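Local coordinates for protein ubiquitin-like-specific protease 2 (Saccharomyces cerevisiae, PDB 5LNB) that cleaves SUMO from its conjugates as a cysteine protease of the C48 family, represented here by its catalytic domain, at residues R224-F227 / E228-E232; V231-I234 / D235-N239; H246-A249 / K250-K254. All coordinates share one frame; numbering follows the deposited sequence.

Contact 1 (R224-F227 / E228-E232)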
ATOM      1  N   ARG A 224      -2.184  -3.146  -6.131  1.00 18.82           N
ATOM      2  CA  ARG A 224      -3.386  -3.496  -6.873  1.00 18.70           C
ATOM      3  C   ARG A 224      -3.303  -4.913  -7.419  1.00 22.69           C
ATOM      4  O   ARG A 224      -4.253  -5.693  -7.298  1.00 27.40           O
ATOM      5  CB  ARG A 224      -3.607  -2.506  -8.012  1.00 20.27           C
ATOM      6  CG  ARG A 224      -4.787  -2.880  -8.890  1.00 21.52           C
ATOM      7  CD  ARG A 224      -4.980  -1.897 -10.030  1.00 21.36           C
ATOM      8  NE  ARG A 224      -6.135  -2.263 -10.836  1.00 29.80           N
ATOM      9  CZ  ARG A 224      -6.455  -1.686 -11.991  1.00 37.24           C
ATOM     10  NH1 ARG A 224      -5.694  -0.720 -12.488  1.00 41.66           N
ATOM     11  NH2 ARG A 224      -7.533  -2.083 -12.654  1.00 34.27           N
ATOM     12  N   LYS A 225      -2.169  -5.263  -8.035  1.00 19.34           N
ATOM     13  CA  LYS A 225      -2.024  -6.607  -8.585  1.00 22.48           C
ATOM     14  C   LYS A 225      -2.086  -7.656  -7.481  1.00 22.37           C
ATOM     15  O   LYS A 225      -2.744  -8.689  -7.628  1.00 24.99           O
ATOM     16  CB  LYS A 225      -0.717  -6.724  -9.365  1.00 19.27           C
ATOM     17  CG  LYS A 225      -0.423  -8.125  -9.887  1.00 23.51           C
ATOM     18  CD  LYS A 225      -1.473  -8.602 -10.879  1.00 21.81           C
ATOM     19  CE  LYS A 225      -1.633  -7.609 -12.029  1.00 21.82           C
ATOM     20  NZ  LYS A 225      -2.434  -8.175 -13.158  1.00 27.61           N
ATOM     21  N   PHE A 226      -1.400  -7.408  -6.364  1.00 18.58           N
ATOM     22  CA  PHE A 226      -1.413  -8.369  -5.264  1.00 18.83           C
ATOM     23  C   PHE A 226      -2.842  -8.719  -4.855  1.00 23.40           C
ATOM     24  O   PHE A 226      -3.174  -9.896  -4.663  1.00 26.20           O
ATOM     25  CB  PHE A 226      -0.627  -7.810  -4.072  1.00 17.70           C
ATOM     26  CG  PHE A 226      -0.587  -8.729  -2.880  1.00 19.57           C
ATOM     27  CD1 PHE A 226      -1.631  -8.734  -1.951  1.00 19.56           C
ATOM     28  CD2 PHE A 226       0.495  -9.583  -2.675  1.00 18.32           C
ATOM     29  CE1 PHE A 226      -1.599  -9.582  -0.844  1.00 18.46           C
ATOM     30  CE2 PHE A 226       0.536 -10.435  -1.572  1.00 25.73           C
ATOM     31  CZ  PHE A 226      -0.514 -10.437  -0.650  1.00 23.74           C
ATOM     32  N   PHE A 227      -3.715  -7.717  -4.746  1.00 20.00           N
ATOM     33  CA  PHE A 227      -5.058  -7.942  -4.226  1.00 20.23           C
ATOM     34  C   PHE A 227      -6.078  -8.317  -5.293  1.00 23.72           C
ATOM     35  O   PHE A 227      -7.239  -8.559  -4.959  1.00 28.39           O
ATOM     36  CB  PHE A 227      -5.522  -6.724  -3.444  1.00 19.50           C
ATOM     37  CG  PHE A 227      -4.918  -6.651  -2.080  1.00 20.87           C
ATOM     38  CD1 PHE A 227      -5.430  -7.418  -1.044  1.00 19.12           C
ATOM     39  CD2 PHE A 227      -3.810  -5.855  -1.839  1.00 20.19           C
ATOM     40  CE1 PHE A 227      -4.860  -7.372   0.212  1.00 18.81           C
ATOM     41  CE2 PHE A 227      -3.242  -5.801  -0.589  1.00 19.02           C
ATOM     42  CZ  PHE A 227      -3.760  -6.565   0.441  1.00 18.87           C
ATOM     43  N   GLU A 228      -5.676  -8.418  -6.555  1.00 22.07           N
ATOM     44  CA  GLU A 228      -6.511  -9.166  -7.483  1.00 35.68           C
ATOM     45  C   GLU A 228      -6.422 -10.671  -7.230  1.00 39.66           C
ATOM     46  O   GLU A 228      -7.359 -11.397  -7.580  1.00 45.76           O
ATOM     47  CB  GLU A 228      -6.133  -8.817  -8.924  1.00 31.99           C
ATOM     48  CG  GLU A 228      -6.356  -7.339  -9.216  1.00 35.86           C
ATOM     49  CD  GLU A 228      -5.916  -6.901 -10.611  1.00 46.34           C
ATOM     50  OE1 GLU A 228      -5.027  -7.557 -11.214  1.00 45.34           O
ATOM     51  OE2 GLU A 228      -6.469  -5.884 -11.098  1.00 53.77           O
ATOM     52  N   ASN A 229      -5.330 -11.157  -6.610  1.00 29.24           N
ATOM     53  CA  ASN A 229      -5.198 -12.566  -6.237  1.00 25.18           C
ATOM     54  C   ASN A 229      -3.998 -12.741  -5.307  1.00 27.56           C
ATOM     55  O   ASN A 229      -2.879 -13.012  -5.767  1.00 24.90           O
ATOM     56  CB  ASN A 229      -5.055 -13.457  -7.472  1.00 24.65           C
ATOM     57  CG  ASN A 229      -5.129 -14.944  -7.134  1.00 31.38           C
ATOM     58  OD1 ASN A 229      -4.780 -15.358  -6.028  1.00 33.07           O
ATOM     59  ND2 ASN A 229      -5.571 -15.750  -8.091  1.00 28.20           N
ATOM     60  N   PRO A 230      -4.190 -12.589  -3.995  1.00 27.16           N
ATOM     61  CA  PRO A 230      -3.048 -12.623  -3.069  1.00 25.06           C
ATOM     62  C   PRO A 230      -2.348 -13.974  -3.002  1.00 23.07           C
ATOM     63  O   PRO A 230      -1.116 -14.035  -3.053  1.00 25.48           O
ATOM     64  CB  PRO A 230      -3.686 -12.251  -1.726  1.00 24.27           C
ATOM     65  CG  PRO A 230      -4.890 -11.436  -2.112  1.00 22.98           C
ATOM     66  CD  PRO A 230      -5.417 -12.107  -3.339  1.00 21.58           C
ATOM     67  N   VAL A 231      -3.108 -15.062  -2.884  1.00 23.01           N
ATOM     68  CA  VAL A 231      -2.484 -16.384  -2.823  1.00 23.88           C
ATOM     69  C   VAL A 231      -1.607 -16.612  -4.049  1.00 26.36           C
ATOM     70  O   VAL A 231      -0.458 -17.060  -3.942  1.00 29.25           O
ATOM     71  CB  VAL A 231      -3.554 -17.482  -2.687  1.00 26.79           C
ATOM     72  CG1 VAL A 231      -2.924 -18.862  -2.875  1.00 26.38           C
ATOM     73  CG2 VAL A 231      -4.281 -17.365  -1.348  1.00 26.09           C
ATOM     74  N   GLU A 232      -2.129 -16.296  -5.235  1.00 23.58           N
ATOM     75  CA  GLU A 232      -1.348 -16.510  -6.449  1.00 27.14           C
ATOM     76  C   GLU A 232      -0.117 -15.611  -6.484  1.00 26.61           C
ATOM     77  O   GLU A 232       0.975 -16.058  -6.858  1.00 25.47           O
ATOM     78  CB  GLU A 232      -2.213 -16.283  -7.684  1.00 26.13           C
ATOM     79  CG  GLU A 232      -1.502 -16.581  -8.986  1.00 33.45           C
ATOM     80  CD  GLU A 232      -2.391 -16.341 -10.194  1.00 43.71           C
ATOM     81  OE1 GLU A 232      -2.839 -15.190 -10.394  1.00 45.48           O
ATOM     82  OE2 GLU A 232      -2.654 -17.310 -10.930  1.00 50.52           O
TER
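Phe226 and Pro230 meet at a tight helix-to-helix turn, where helix 215-228 gives way to helix 230-238 and Asn229 serves as the N-cap of the second. The N-cap bond runs from Glu232 N to Asn229 OD1, 2.9 Å, with the donor lying above the plane of the amide carbonyl. Before it, i+3 bonds such as Glu228 N to Lys225 O, 3.1 Å, end the first helix. With CG anti to the backbone N (chi1 180°), the Phe226 ring swings forward until Pro230 CA stands over one face, 4.2 Å from the centroid, a CH-pi contact. The side chains come closest at Phe226 CE1 and Pro230 CB, 3.5 Å apart. Tyr112 of strand 112-119 meets the same phenyl edge-to-face. On the outer side, the Glu228 carboxylate reaches back between two bases. Its OE1 forms a salt bridge with Lys225 NZ, weak as a hydrogen bond at 3.3 Å. The bridge from OE2 to Arg224 NE is long, 3.6 Å, the guanidinium and carboxylate planes 78° apart. Asp257 is the stronger salt-bridge partner of Lys225 NZ. Pro230 brings no N-H to Phe226 O, which accepts from Asn229 N; Pro230 CD lies 3.4 Å from that oxygen.

Contact 2 (V231-I234 / D235-N239)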
ATOM      1  N   VAL A 231      -3.108 -15.062  -2.884  1.00 23.01           N
ATOM      2  CA  VAL A 231      -2.484 -16.384  -2.823  1.00 23.88           C
ATOM      3  C   VAL A 231      -1.607 -16.612  -4.049  1.00 26.36           C
ATOM      4  O   VAL A 231      -0.458 -17.060  -3.942  1.00 29.25           O
ATOM      5  CB  VAL A 231      -3.554 -17.482  -2.687  1.00 26.79           C
ATOM      6  CG1 VAL A 231      -2.924 -18.862  -2.875  1.00 26.38           C
ATOM      7  CG2 VAL A 231      -4.281 -17.365  -1.348  1.00 26.09           C
ATOM      8  N   GLU A 232      -2.129 -16.296  -5.235  1.00 23.58           N
ATOM      9  CA  GLU A 232      -1.348 -16.510  -6.449  1.00 27.14           C
ATOM     10  C   GLU A 232      -0.117 -15.611  -6.484  1.00 26.61           C
ATOM     11  O   GLU A 232       0.975 -16.058  -6.858  1.00 25.47           O
ATOM     12  CB  GLU A 232      -2.213 -16.283  -7.684  1.00 26.13           C
ATOM     13  CG  GLU A 232      -1.502 -16.581  -8.986  1.00 33.45           C
ATOM     14  CD  GLU A 232      -2.391 -16.341 -10.194  1.00 43.71           C
ATOM     15  OE1 GLU A 232      -2.839 -15.190 -10.394  1.00 45.48           O
ATOM     16  OE2 GLU A 232      -2.654 -17.310 -10.930  1.00 50.52           O
ATOM     17  N   THR A 233      -0.268 -14.343  -6.095  1.00 25.31           N
ATOM     18  CA  THR A 233       0.880 -13.442  -6.099  1.00 25.18           C
ATOM     19  C   THR A 233       1.943 -13.922  -5.123  1.00 21.39           C
ATOM     20  O   THR A 233       3.138 -13.909  -5.437  1.00 19.05           O
ATOM     21  CB  THR A 233       0.446 -12.018  -5.761  1.00 27.07           C
ATOM     22  OG1 THR A 233      -0.659 -11.647  -6.597  1.00 28.19           O
ATOM     23  CG2 THR A 233       1.612 -11.040  -5.967  1.00 17.49           C
ATOM     24  N   ILE A 234       1.525 -14.357  -3.934  1.00 21.37           N
ATOM     25  CA  ILE A 234       2.485 -14.886  -2.974  1.00 21.23           C
ATOM     26  C   ILE A 234       3.244 -16.064  -3.575  1.00 22.89           C
ATOM     27  O   ILE A 234       4.462 -16.188  -3.405  1.00 21.82           O
ATOM     28  CB  ILE A 234       1.771 -15.264  -1.666  1.00 23.39           C
ATOM     29  CG1 ILE A 234       1.276 -14.001  -0.939  1.00 24.74           C
ATOM     30  CG2 ILE A 234       2.690 -16.081  -0.776  1.00 22.56           C
ATOM     31  CD1 ILE A 234       0.363 -14.301   0.269  1.00 21.80           C
ATOM     32  N   ASP A 235       2.545 -16.927  -4.316  1.00 21.60           N
ATOM     33  CA  ASP A 235       3.200 -18.083  -4.917  1.00 23.67           C
ATOM     34  C   ASP A 235       4.185 -17.659  -6.003  1.00 27.69           C
ATOM     35  O   ASP A 235       5.277 -18.227  -6.111  1.00 30.81           O
ATOM     36  CB  ASP A 235       2.156 -19.056  -5.465  1.00 28.44           C
ATOM     37  CG  ASP A 235       1.581 -19.960  -4.384  1.00 41.12           C
ATOM     38  OD1 ASP A 235       2.338 -20.318  -3.455  1.00 47.00           O
ATOM     39  OD2 ASP A 235       0.376 -20.307  -4.449  1.00 43.80           O
ATOM     40  N   VAL A 236       3.825 -16.656  -6.806  1.00 27.77           N
ATOM     41  CA  VAL A 236       4.743 -16.158  -7.830  1.00 25.20           C
ATOM     42  C   VAL A 236       6.044 -15.690  -7.193  1.00 26.39           C
ATOM     43  O   VAL A 236       7.138 -16.073  -7.621  1.00 27.40           O
ATOM     44  CB  VAL A 236       4.081 -15.033  -8.648  1.00 23.07           C
ATOM     45  CG1 VAL A 236       5.097 -14.413  -9.617  1.00 19.99           C
ATOM     46  CG2 VAL A 236       2.891 -15.580  -9.415  1.00 24.46           C
ATOM     47  N   TRP A 237       5.944 -14.834  -6.175  1.00 19.73           N
ATOM     48  CA  TRP A 237       7.132 -14.376  -5.464  1.00 21.54           C
ATOM     49  C   TRP A 237       7.886 -15.536  -4.827  1.00 25.56           C
ATOM     50  O   TRP A 237       9.115 -15.606  -4.923  1.00 28.12           O
ATOM     51  CB  TRP A 237       6.740 -13.357  -4.395  1.00 20.09           C
ATOM     52  CG  TRP A 237       6.369 -12.034  -4.948  1.00 25.73           C
ATOM     53  CD1 TRP A 237       6.758 -11.504  -6.153  1.00 23.82           C
ATOM     54  CD2 TRP A 237       5.537 -11.047  -4.325  1.00 26.05           C
ATOM     55  NE1 TRP A 237       6.216 -10.253  -6.311  1.00 20.51           N
ATOM     56  CE2 TRP A 237       5.461  -9.951  -5.206  1.00 22.58           C
ATOM     57  CE3 TRP A 237       4.852 -10.984  -3.102  1.00 24.57           C
ATOM     58  CZ2 TRP A 237       4.732  -8.806  -4.903  1.00 19.82           C
ATOM     59  CZ3 TRP A 237       4.131  -9.853  -2.806  1.00 18.79           C
ATOM     60  CH2 TRP A 237       4.075  -8.775  -3.702  1.00 20.22           C
ATOM     61  N   LYS A 238       7.167 -16.452  -4.166  1.00 23.31           N
ATOM     62  CA  LYS A 238       7.822 -17.549  -3.456  1.00 23.28           C
ATOM     63  C   LYS A 238       8.739 -18.341  -4.373  1.00 25.86           C
ATOM     64  O   LYS A 238       9.823 -18.766  -3.962  1.00 31.48           O
ATOM     65  CB  LYS A 238       6.784 -18.485  -2.838  1.00 29.98           C
ATOM     66  CG  LYS A 238       6.900 -18.612  -1.333  1.00 42.59           C
ATOM     67  CD  LYS A 238       5.597 -19.122  -0.702  1.00 51.76           C
ATOM     68  CE  LYS A 238       5.364 -18.513   0.691  1.00 50.31           C
ATOM     69  NZ  LYS A 238       4.116 -19.023   1.334  1.00 47.40           N
ATOM     70  N   ASN A 239       8.315 -18.573  -5.612  1.00 22.92           N
ATOM     71  CA  ASN A 239       9.078 -19.405  -6.525  1.00 24.01           C
ATOM     72  C   ASN A 239       9.938 -18.580  -7.475  1.00 26.56           C
ATOM     73  O   ASN A 239      10.322 -19.072  -8.537  1.00 30.45           O
ATOM     74  CB  ASN A 239       8.139 -20.339  -7.291  1.00 23.79           C
ATOM     75  CG  ASN A 239       7.491 -21.368  -6.385  1.00 30.11           C
ATOM     76  OD1 ASN A 239       6.285 -21.341  -6.144  1.00 33.88           O
ATOM     77  ND2 ASN A 239       8.298 -22.267  -5.860  1.00 33.57           N
TER
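Trp237 lies alongside Thr233, one turn earlier in helix 230-238, and shows how a helix can seat a large ring on its own backbone and on a methyl group. Its CB sits 3.8 Å from Ile234 O. From there CG, placed beside the backbone N (chi1 -74°), passes 3.8 Å from Thr233 O, the carbonyl that also accepts Trp237 N in a nearly straight bond of 3.0 Å. Further out, CZ2 and CH2 reach the methyl of Thr233, each 4.0 Å from CG2. That methyl stands over the six-membered ring, 8° off its normal, in a CH-pi contact. At the pyrrole side NE1 makes a weak hydrogen bond to Pro205 O, and the rings of Phe164 and Phe256 meet the indole as well. The other branch of Thr233, OG1, is hydrogen-bonded to Asn229 O and Tyr255 OH, which is consistent with a fixed chi1 that leaves CG2 facing the indole. Two further i to i+4 pairs lie side by side on the helix. Ile234 CG2 lies 3.9 Å from Lys238 CE, the lysine chain running beside the isoleucine, and Val231 CG1 is 3.9 Å from Asp235 OD2. With Thr233 and Trp237 buried and Asp235 and Lys238 exposed, this i to i+4 packing is that of a short amphipathic helix laid on the core.

Contact 3 (H246-A249 / K250-K254)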
ATOM      1  N   HIS A 246      16.609 -14.775 -15.993  1.00 39.88           N
ATOM      2  CA  HIS A 246      15.972 -14.326 -17.228  1.00 37.03           C
ATOM      3  C   HIS A 246      14.561 -14.894 -17.370  1.00 31.91           C
ATOM      4  O   HIS A 246      13.628 -14.170 -17.728  1.00 33.04           O
ATOM      5  CB  HIS A 246      16.839 -14.705 -18.428  1.00 42.69           C
ATOM      6  CG  HIS A 246      16.205 -14.412 -19.749  1.00 47.99           C
ATOM      7  ND1 HIS A 246      15.790 -15.404 -20.612  1.00 51.35           N
ATOM      8  CD2 HIS A 246      15.918 -13.237 -20.360  1.00 52.14           C
ATOM      9  CE1 HIS A 246      15.275 -14.852 -21.698  1.00 53.46           C
ATOM     10  NE2 HIS A 246      15.340 -13.538 -21.569  1.00 51.78           N
ATOM     11  N   PHE A 247      14.382 -16.192 -17.104  1.00 32.83           N
ATOM     12  CA  PHE A 247      13.034 -16.754 -17.090  1.00 30.99           C
ATOM     13  C   PHE A 247      12.148 -16.012 -16.093  1.00 31.87           C
ATOM     14  O   PHE A 247      11.011 -15.636 -16.405  1.00 24.05           O
ATOM     15  CB  PHE A 247      13.090 -18.246 -16.760  1.00 30.71           C
ATOM     16  CG  PHE A 247      11.750 -18.918 -16.728  1.00 25.65           C
ATOM     17  CD1 PHE A 247      10.898 -18.751 -15.648  1.00 24.70           C
ATOM     18  CD2 PHE A 247      11.354 -19.741 -17.762  1.00 26.63           C
ATOM     19  CE1 PHE A 247       9.659 -19.386 -15.610  1.00 24.77           C
ATOM     20  CE2 PHE A 247      10.121 -20.376 -17.738  1.00 26.77           C
ATOM     21  CZ  PHE A 247       9.272 -20.200 -16.661  1.00 25.87           C
ATOM     22  N   THR A 248      12.665 -15.772 -14.889  1.00 24.71           N
ATOM     23  CA  THR A 248      11.857 -15.129 -13.859  1.00 27.80           C
ATOM     24  C   THR A 248      11.479 -13.706 -14.256  1.00 29.39           C
ATOM     25  O   THR A 248      10.346 -13.267 -14.022  1.00 25.10           O
ATOM     26  CB  THR A 248      12.606 -15.135 -12.534  1.00 25.52           C
ATOM     27  OG1 THR A 248      12.940 -16.490 -12.194  1.00 26.82           O
ATOM     28  CG2 THR A 248      11.743 -14.523 -11.436  1.00 24.30           C
ATOM     29  N   ALA A 249      12.415 -12.969 -14.859  1.00 30.29           N
ATOM     30  CA  ALA A 249      12.121 -11.595 -15.248  1.00 29.88           C
ATOM     31  C   ALA A 249      10.955 -11.548 -16.228  1.00 25.81           C
ATOM     32  O   ALA A 249      10.022 -10.761 -16.048  1.00 27.20           O
ATOM     33  CB  ALA A 249      13.375 -10.935 -15.834  1.00 24.76           C
ATOM     34  N   LYS A 250      10.976 -12.402 -17.256  1.00 29.91           N
ATOM     35  CA  LYS A 250       9.830 -12.509 -18.158  1.00 32.26           C
ATOM     36  C   LYS A 250       8.553 -12.842 -17.392  1.00 31.64           C
ATOM     37  O   LYS A 250       7.499 -12.236 -17.621  1.00 37.27           O
ATOM     38  CB  LYS A 250      10.090 -13.570 -19.226  1.00 38.12           C
ATOM     39  CG  LYS A 250      10.927 -13.115 -20.407  1.00 50.67           C
ATOM     40  CD  LYS A 250      10.953 -14.209 -21.465  1.00 57.06           C
ATOM     41  CE  LYS A 250       9.564 -14.837 -21.618  1.00 60.90           C
ATOM     42  NZ  LYS A 250       9.513 -15.935 -22.625  1.00 63.87           N
ATOM     43  N   MET A 251       8.627 -13.828 -16.496  1.00 24.39           N
ATOM     44  CA  MET A 251       7.454 -14.241 -15.730  1.00 24.99           C
ATOM     45  C   MET A 251       6.930 -13.092 -14.872  1.00 25.13           C
ATOM     46  O   MET A 251       5.729 -12.803 -14.875  1.00 27.02           O
ATOM     47  CB  MET A 251       7.803 -15.464 -14.874  1.00 24.72           C
ATOM     48  CG  MET A 251       6.804 -15.798 -13.752  1.00 36.75           C
ATOM     49  SD  MET A 251       7.213 -17.356 -12.897  1.00 46.09           S
ATOM     50  CE  MET A 251       8.861 -17.005 -12.281  1.00 46.84           C
ATOM     51  N   ILE A 252       7.823 -12.412 -14.146  1.00 22.66           N
ATOM     52  CA  ILE A 252       7.409 -11.299 -13.294  1.00 21.71           C
ATOM     53  C   ILE A 252       6.862 -10.147 -14.130  1.00 26.78           C
ATOM     54  O   ILE A 252       5.875  -9.502 -13.758  1.00 33.57           O
ATOM     55  CB  ILE A 252       8.581 -10.844 -12.404  1.00 23.90           C
ATOM     56  CG1 ILE A 252       8.858 -11.880 -11.314  1.00 27.96           C
ATOM     57  CG2 ILE A 252       8.302  -9.462 -11.803  1.00 19.60           C
ATOM     58  CD1 ILE A 252       7.663 -12.175 -10.438  1.00 23.50           C
ATOM     59  N   ASN A 253       7.492  -9.863 -15.269  1.00 25.56           N
ATOM     60  CA  ASN A 253       7.027  -8.749 -16.087  1.00 25.96           C
ATOM     61  C   ASN A 253       5.634  -9.011 -16.641  1.00 32.10           C
ATOM     62  O   ASN A 253       4.807  -8.095 -16.723  1.00 32.00           O
ATOM     63  CB  ASN A 253       8.015  -8.482 -17.215  1.00 27.57           C
ATOM     64  CG  ASN A 253       9.278  -7.828 -16.723  1.00 28.91           C
ATOM     65  OD1 ASN A 253       9.291  -7.234 -15.648  1.00 30.30           O
ATOM     66  ND2 ASN A 253      10.352  -7.925 -17.509  1.00 25.07           N
ATOM     67  N   LYS A 254       5.353 -10.259 -17.027  1.00 30.49           N
ATOM     68  CA  LYS A 254       4.034 -10.583 -17.556  1.00 29.27           C
ATOM     69  C   LYS A 254       2.985 -10.554 -16.450  1.00 29.19           C
ATOM     70  O   LYS A 254       1.926  -9.933 -16.599  1.00 27.00           O
ATOM     71  CB  LYS A 254       4.070 -11.950 -18.238  1.00 39.99           C
ATOM     72  CG  LYS A 254       2.774 -12.347 -18.927  1.00 48.52           C
ATOM     73  CD  LYS A 254       2.992 -13.562 -19.824  1.00 58.73           C
ATOM     74  CE  LYS A 254       1.679 -14.094 -20.390  1.00 65.69           C
ATOM     75  NZ  LYS A 254       0.782 -14.632 -19.323  1.00 65.94           N
TER
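Met251 touches two residues of the preceding turn at once. Its CE methyl lies 3.9 Å from Thr248 CG2 and 4.2 Å from Phe247 CE1, approaching the phenyl at its edge, near the ring plane. The sulfur follows, SD being 5.5 Å from the Phe247 centroid, a Met-aromatic contact made at the edge. The chain runs out anti at chi1 and chi2, and the bend at chi3 (59°) folds the methyl back over Thr248. That threonine also packs forward, CG2 to Ile252 CG1 at 3.9 Å, while Ile252 N grips Thr248 O in a nearly straight 2.7 Å bond. At the next step, Asn253 N bonds Ala249 O at 2.8 Å, and Asn253 CG lies close beside that oxygen, 3.1 Å away, though the amide makes no hydrogen bond to it. With alanine in place of Asn253 the amide is gone, and its packing on Ala249 O and Pro207 would probably be lost, leaving a gap beside the loop. A second shell sets the threonine: OG1 bonds Ser244 O, which probably keeps the methyl turned toward Met251 and Ile252. Beyond lies the loop after strand 199-203, where Pro205 meets Ile252, and helix 245-255 rests beside helix 230-238.

Read from the N terminus, the three contacts run along three successive helices, each a local closure of one turn or so. Contact 1 closes the tight junction between helix 215-228 and helix 230-238. Contact 2 begins where it ends, overlapping it at Val231 and Glu232, and the two touch again through space as Phe226 packs against Thr233, Ile234 and Trp237. Contact 3 follows in series on helix 245-255, so none encloses another; it meets contact 2 where Val236 CG1 packs on Ile252 CD1, but stays about 6 Å from contact 1 at the nearest atoms. Helix 230-238 thus joins its two neighbours and, through Ile234 and Trp237, strand 159-164 of the mixed sheet.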